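Long-range contacts in EDTA monooxygenase (EDTA-degrading bacterium BNC1, PDB 5DQP), which probably acts as an FMN-dependent monooxygenase that oxidises EDTA, a member of the NtaA/SnaA/DszA family of luciferase-like enzymes: residues A[150-155]-A[221-226]; A[163-167]-A[178-183]. All coordinates share one frame. Residue numbers count along the deposited sequence, not the author numbering.

Contact 1: A[150-155]-A[221-226]; sequences AEEFLE and RLASRF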
loop_
_atom_site.group_PDB
_atom_site.type_symbol
_atom_site.label_atom_id
_atom_site.label_comp_id
_atom_site.label_asym_id
_atom_site.label_seq_id
_atom_site.Cartn_x
_atom_site.Cartn_y
_atom_site.Cartn_z
ATOM N N ALA A 150 15.363 -3.616 -14.551
ATOM C CA ALA A 150 15.361 -2.888 -13.290
ATOM C C ALA A 150 15.983 -1.515 -13.459
ATOM O O ALA A 150 15.521 -0.535 -12.860
ATOM C CB ALA A 150 16.119 -3.662 -12.216
ATOM N N GLU A 151 17.053 -1.439 -14.248
ATOM C CA GLU A 151 17.724 -0.179 -14.477
ATOM C C GLU A 151 16.797 0.812 -15.182
ATOM O O GLU A 151 16.728 1.982 -14.801
ATOM C CB GLU A 151 19.000 -0.432 -15.268
ATOM C CG GLU A 151 20.047 0.656 -15.159
ATOM C CD GLU A 151 19.709 1.875 -16.006
ATOM O OE1 GLU A 151 19.284 1.694 -17.174
ATOM O OE2 GLU A 151 19.859 3.014 -15.499
ATOM N N GLU A 152 16.053 0.360 -16.189
ATOM C CA GLU A 152 15.122 1.262 -16.864
ATOM C C GLU A 152 13.960 1.648 -15.950
ATOM O O GLU A 152 13.521 2.808 -15.934
ATOM C CB GLU A 152 14.609 0.623 -18.154
ATOM C CG GLU A 152 13.904 1.636 -19.064
ATOM C CD GLU A 152 13.213 1.023 -20.277
ATOM O OE1 GLU A 152 12.232 1.640 -20.751
ATOM O OE2 GLU A 152 13.637 -0.064 -20.750
ATOM N N PHE A 153 13.456 0.683 -15.182
ATOM C CA PHE A 153 12.414 0.941 -14.194
ATOM C C PHE A 153 12.830 2.048 -13.223
ATOM O O PHE A 153 12.040 2.938 -12.901
ATOM C CB PHE A 153 12.115 -0.370 -13.448
ATOM C CG PHE A 153 10.871 -0.344 -12.617
ATOM C CD1 PHE A 153 10.837 0.317 -11.394
ATOM C CD2 PHE A 153 9.742 -1.012 -13.034
ATOM C CE1 PHE A 153 9.696 0.315 -10.622
ATOM C CE2 PHE A 153 8.605 -0.996 -12.270
ATOM C CZ PHE A 153 8.577 -0.342 -11.072
ATOM N N LEU A 154 14.061 1.984 -12.718
ATOM C CA LEU A 154 14.525 2.982 -11.765
ATOM C C LEU A 154 14.656 4.352 -12.413
ATOM O O LEU A 154 14.345 5.368 -11.780
ATOM C CB LEU A 154 15.853 2.547 -11.148
ATOM C CG LEU A 154 15.743 1.719 -9.860
ATOM C CD1 LEU A 154 15.067 2.560 -8.793
ATOM C CD2 LEU A 154 14.958 0.491 -10.098
ATOM N N GLU A 155 15.107 4.406 -13.677
ATOM C CA GLU A 155 15.127 5.682 -14.389
ATOM C C GLU A 155 13.720 6.257 -14.534
ATOM O O GLU A 155 13.512 7.464 -14.360
ATOM C CB GLU A 155 15.755 5.529 -15.772
ATOM C CG GLU A 155 17.173 5.024 -15.810
ATOM C CD GLU A 155 17.707 4.938 -17.241
ATOM O OE1 GLU A 155 16.991 5.364 -18.178
ATOM O OE2 GLU A 155 18.840 4.446 -17.432
ATOM N N ARG A 221 26.049 -3.078 -9.659
ATOM C CA ARG A 221 25.942 -1.964 -10.594
ATOM C C ARG A 221 24.665 -1.173 -10.372
ATOM O O ARG A 221 24.689 0.063 -10.316
ATOM C CB ARG A 221 25.998 -2.455 -12.032
ATOM C CG ARG A 221 25.894 -1.309 -13.032
ATOM C CD ARG A 221 25.911 -1.774 -14.488
ATOM N NE ARG A 221 25.843 -0.639 -15.414
ATOM C CZ ARG A 221 24.743 -0.253 -16.059
ATOM N NH1 ARG A 221 23.602 -0.909 -15.899
ATOM N NH2 ARG A 221 24.780 0.794 -16.873
ATOM N N LEU A 222 23.528 -1.868 -10.259
ATOM C CA LEU A 222 22.295 -1.183 -9.895
ATOM C C LEU A 222 22.502 -0.350 -8.629
ATOM O O LEU A 222 22.122 0.828 -8.570
ATOM C CB LEU A 222 21.177 -2.201 -9.704
ATOM C CG LEU A 222 19.752 -1.659 -9.769
ATOM C CD1 LEU A 222 19.370 -1.274 -11.195
ATOM C CD2 LEU A 222 18.799 -2.688 -9.256
ATOM N N ALA A 223 23.134 -0.941 -7.615
ATOM C CA ALA A 223 23.323 -0.239 -6.352
ATOM C C ALA A 223 24.177 1.005 -6.528
ATOM O O ALA A 223 23.900 2.043 -5.915
ATOM C CB ALA A 223 23.945 -1.173 -5.320
ATOM N N SER A 224 25.221 0.927 -7.368
ATOM C CA SER A 224 26.109 2.078 -7.526
ATOM C C SER A 224 25.377 3.246 -8.177
ATOM O O SER A 224 25.741 4.405 -7.944
ATOM C CB SER A 224 27.353 1.691 -8.341
ATOM O OG SER A 224 27.040 1.504 -9.723
ATOM N N ARG A 225 24.327 2.962 -8.965
ATOM C CA ARG A 225 23.552 3.974 -9.687
ATOM C C ARG A 225 22.376 4.506 -8.878
ATOM O O ARG A 225 22.089 5.706 -8.919
ATOM C CB ARG A 225 23.039 3.403 -11.023
ATOM C CG ARG A 225 24.165 2.969 -11.982
ATOM C CD ARG A 225 23.661 2.421 -13.329
ATOM N NE ARG A 225 22.622 3.274 -13.898
ATOM C CZ ARG A 225 22.845 4.436 -14.509
ATOM N NH1 ARG A 225 24.084 4.893 -14.645
ATOM N NH2 ARG A 225 21.829 5.148 -14.983
ATOM N N PHE A 226 21.688 3.634 -8.142
ATOM C CA PHE A 226 20.430 3.976 -7.492
ATOM C C PHE A 226 20.346 3.647 -6.009
ATOM O O PHE A 226 19.476 4.200 -5.341
ATOM C CB PHE A 226 19.271 3.272 -8.201
ATOM C CG PHE A 226 19.106 3.698 -9.617
ATOM C CD1 PHE A 226 18.596 4.948 -9.909
ATOM C CD2 PHE A 226 19.485 2.863 -10.659
ATOM C CE1 PHE A 226 18.454 5.367 -11.229
ATOM C CE2 PHE A 226 19.354 3.275 -11.972
ATOM C CZ PHE A 226 18.835 4.519 -12.256
#
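Residues 150-155, from the middle of helix 143-161, and residues 221-226, the last turn and a half of helix 217-226, run almost parallel: their axes make an angle of 12° and come no closer than 10.9 Å. Side chains therefore bridge most of the gap, and the nearest CA atoms, those of Glu151 and Leu222, are 6.5 Å apart. Glu151 acts as a knob, set into a hole formed by Arg221, Leu222, Arg225 and Phe226. Its OE2 accepts a hydrogen bond from Arg225 NH2 at 2.9 Å, a salt bridge at the edge of the guanidinium, and a weak one from Arg225 NE at 3.2 Å. One turn on, Glu155 extends the network through a long salt bridge, OE2 to Arg225 NH2 at 3.9 Å; Arg225 NH1 also has a weak hydrogen bond to Gln254. Such near-parallel packing is expected of helices on the outside of a TIM barrel, the fold of the luciferase-like monooxygenases: helix 143-161 comes after strand 120-125, with the short helix 130-135 in between, helix 217-226 follows strand 210-213, and these two strands are neighbours in the parallel sheet. Beneath the charges the interface is apolar. Leu154 CB lies over the face of the Phe226 ring in a CH-pi contact, 3.5 Å from the centroid and 4° off the normal. Toward the N-terminal end, Leu222 CD2 meets Ala150 CB at 4.1 Å, and Leu222 CD1 reaches Glu151 CA at 3.8 Å. The Leu222 side chain also approaches that of Tyr147, a predicted FMN-binding residue one turn before Glu151.

Contact 2: A[163-167]-A[178-183]; sequences SWKFP and PFGEVM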
loop_
_atom_site.group_PDB
_atom_site.type_symbol
_atom_site.label_atom_id
_atom_site.label_comp_id
_atom_site.label_asym_id
_atom_site.label_seq_id
_atom_site.Cartn_x
_atom_site.Cartn_y
_atom_site.Cartn_z
ATOM N N SER A 163 8.913 14.886 -11.683
ATOM C CA SER A 163 8.121 15.498 -12.741
ATOM C C SER A 163 7.062 16.475 -12.230
ATOM O O SER A 163 6.458 17.175 -13.055
ATOM C CB SER A 163 7.442 14.417 -13.599
ATOM O OG SER A 163 6.396 13.770 -12.873
ATOM N N TRP A 164 6.799 16.529 -10.916
ATOM C CA TRP A 164 5.873 17.511 -10.348
ATOM C C TRP A 164 6.531 18.118 -9.121
ATOM O O TRP A 164 6.601 17.474 -8.073
ATOM C CB TRP A 164 4.526 16.898 -9.980
ATOM C CG TRP A 164 3.534 17.930 -9.467
ATOM C CD1 TRP A 164 3.624 19.305 -9.576
ATOM C CD2 TRP A 164 2.317 17.672 -8.775
ATOM N NE1 TRP A 164 2.521 19.908 -9.007
ATOM C CE2 TRP A 164 1.698 18.928 -8.522
ATOM C CE3 TRP A 164 1.656 16.509 -8.385
ATOM C CZ2 TRP A 164 0.490 19.033 -7.851
ATOM C CZ3 TRP A 164 0.450 16.622 -7.731
ATOM C CH2 TRP A 164 -0.122 17.870 -7.475
ATOM N N LYS A 165 7.004 19.355 -9.253
ATOM C CA LYS A 165 7.582 20.101 -8.143
ATOM C C LYS A 165 6.557 21.159 -7.732
ATOM O O LYS A 165 6.487 22.233 -8.320
ATOM C CB LYS A 165 8.920 20.701 -8.539
ATOM C CG LYS A 165 9.994 19.633 -8.807
ATOM C CD LYS A 165 11.299 20.232 -9.340
ATOM C CE LYS A 165 12.250 19.116 -9.765
ATOM N NZ LYS A 165 13.566 19.621 -10.246
ATOM N N PHE A 166 5.736 20.808 -6.740
ATOM C CA PHE A 166 4.703 21.701 -6.225
ATOM C C PHE A 166 5.348 22.798 -5.372
ATOM O O PHE A 166 6.324 22.543 -4.669
ATOM C CB PHE A 166 3.698 20.883 -5.398
ATOM C CG PHE A 166 2.604 21.689 -4.746
ATOM C CD1 PHE A 166 1.463 22.033 -5.451
ATOM C CD2 PHE A 166 2.734 22.113 -3.435
ATOM C CE1 PHE A 166 0.467 22.788 -4.859
ATOM C CE2 PHE A 166 1.742 22.865 -2.834
ATOM C CZ PHE A 166 0.595 23.200 -3.552
ATOM N N PRO A 167 4.799 24.149 -5.435
ATOM C CA PRO A 167 5.447 25.278 -4.705
ATOM C C PRO A 167 5.075 25.390 -3.225
ATOM O O PRO A 167 4.236 26.174 -2.788
ATOM C CB PRO A 167 4.992 26.497 -5.510
ATOM C CG PRO A 167 3.703 26.101 -6.154
ATOM C CD PRO A 167 3.658 24.588 -6.252
ATOM N N PRO A 178 -0.091 27.856 -9.505
ATOM C CA PRO A 178 -0.160 27.178 -8.207
ATOM C C PRO A 178 0.294 25.717 -8.250
ATOM O O PRO A 178 0.563 25.158 -7.179
ATOM C CB PRO A 178 -1.638 27.304 -7.824
ATOM C CG PRO A 178 -2.347 27.290 -9.169
ATOM C CD PRO A 178 -1.421 28.008 -10.132
ATOM N N PHE A 179 0.371 25.081 -9.429
ATOM C CA PHE A 179 0.918 23.729 -9.520
ATOM C C PHE A 179 2.441 23.704 -9.533
ATOM O O PHE A 179 3.020 22.627 -9.364
ATOM C CB PHE A 179 0.398 23.001 -10.764
ATOM C CG PHE A 179 -0.991 22.411 -10.608
ATOM C CD1 PHE A 179 -2.115 23.218 -10.685
ATOM C CD2 PHE A 179 -1.168 21.046 -10.420
ATOM C CE1 PHE A 179 -3.382 22.682 -10.553
ATOM C CE2 PHE A 179 -2.444 20.495 -10.294
ATOM C CZ PHE A 179 -3.547 21.307 -10.357
ATOM N N GLY A 180 3.105 24.846 -9.727
ATOM C CA GLY A 180 4.558 24.843 -9.753
ATOM C C GLY A 180 5.097 24.265 -11.057
ATOM O O GLY A 180 4.524 24.448 -12.133
ATOM N N GLU A 181 6.216 23.548 -10.962
ATOM C CA GLU A 181 6.902 23.004 -12.131
ATOM C C GLU A 181 6.391 21.594 -12.411
ATOM O O GLU A 181 6.611 20.667 -11.622
ATOM C CB GLU A 181 8.419 23.013 -11.926
ATOM C CG GLU A 181 9.188 22.291 -13.042
ATOM C CD GLU A 181 10.667 22.065 -12.724
ATOM O OE1 GLU A 181 11.225 22.820 -11.895
ATOM O OE2 GLU A 181 11.270 21.126 -13.301
ATOM N N VAL A 182 5.735 21.434 -13.552
ATOM C CA VAL A 182 5.147 20.173 -13.985
ATOM C C VAL A 182 5.752 19.846 -15.337
ATOM O O VAL A 182 5.626 20.632 -16.280
ATOM C CB VAL A 182 3.619 20.280 -14.082
ATOM C CG1 VAL A 182 3.009 19.013 -14.664
ATOM C CG2 VAL A 182 3.039 20.607 -12.725
ATOM N N MET A 183 6.418 18.714 -15.433
ATOM C CA MET A 183 7.008 18.384 -16.722
ATOM C C MET A 183 6.922 16.886 -16.980
ATOM O O MET A 183 7.476 16.092 -16.203
ATOM C CB MET A 183 8.463 18.850 -16.775
ATOM C CG MET A 183 9.093 18.726 -18.156
ATOM S SD MET A 183 10.891 18.801 -18.085
ATOM C CE MET A 183 11.335 18.393 -19.777
HETATM O O HOH W 1 12.745 19.105 -13.501
#
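Three backbone hydrogen bonds tie residues 163-167 to residues 178-183. Lys165 and Glu181 form an antiparallel hydrogen-bonded pair, with Lys165 N to Glu181 O at 2.7 Å and Glu181 N to Lys165 O at 3.0 Å; beyond it Met183 N donates to Ser163 O at 2.8 Å. A fourth bond comes from a side chain, the indole NE1 of Trp164 reaching Phe179 O at 2.8 Å, just before the second segment enters its strand. Trp164 and Val182 make the non-hydrogen-bonded pair between these links. The result is a short two-stranded antiparallel ribbon, separate from the parallel barrel sheet, within the excursion between helix 143-161 and barrel strand 210-213. On the face carrying Lys165 and Glu181, the two charges stay beyond salt-bridge range, Lys165 NZ to Glu181 OE2 being 4.1 Å; a water joins them, donating to Glu181 OE2 at 2.5 Å and accepting a weak bond from Lys165 NZ at 3.4 Å. The other face is apolar: Trp164 CD1 packs on Val182 CG2 at 3.5 Å, and Trp164 CZ2 touches Phe179 CD2 at 3.7 Å, their rings slid apart with little overlap. Gly180 turns with positive phi, and an ideal CB there would clash with Lys165 O and Pro167 CD. Pro167 CD closes this end, 3.3 Å from Pro178 O. The second subunit covers the aromatic side: its Phe33 meets Phe166 edge-to-face, its Trp22 meets the Phe179 ring, and its Leu61 and Pro63 pack on Trp164 and Val182.

Helix 143-161 leads directly into strand 164-165, so the first segments of the two contacts lie on consecutive elements, and contact 2 is nested within the loop that contact 1 closes. Their centres lie about 25 Å apart and they do not touch. Contact 1 belongs to the body of the barrel, its centre about 17 Å from that of the chain, and holds two helices together mainly through side chains, with no backbone hydrogen bond across it. Contact 2 is peripheral, its centre about 33 Å from that of the chain, and depends mainly on backbone hydrogen bonding. Opposite charges form salt bridges in contact 1 but in contact 2 are linked only by a water, weakly on the lysine side. The second subunit touches contact 2 alone.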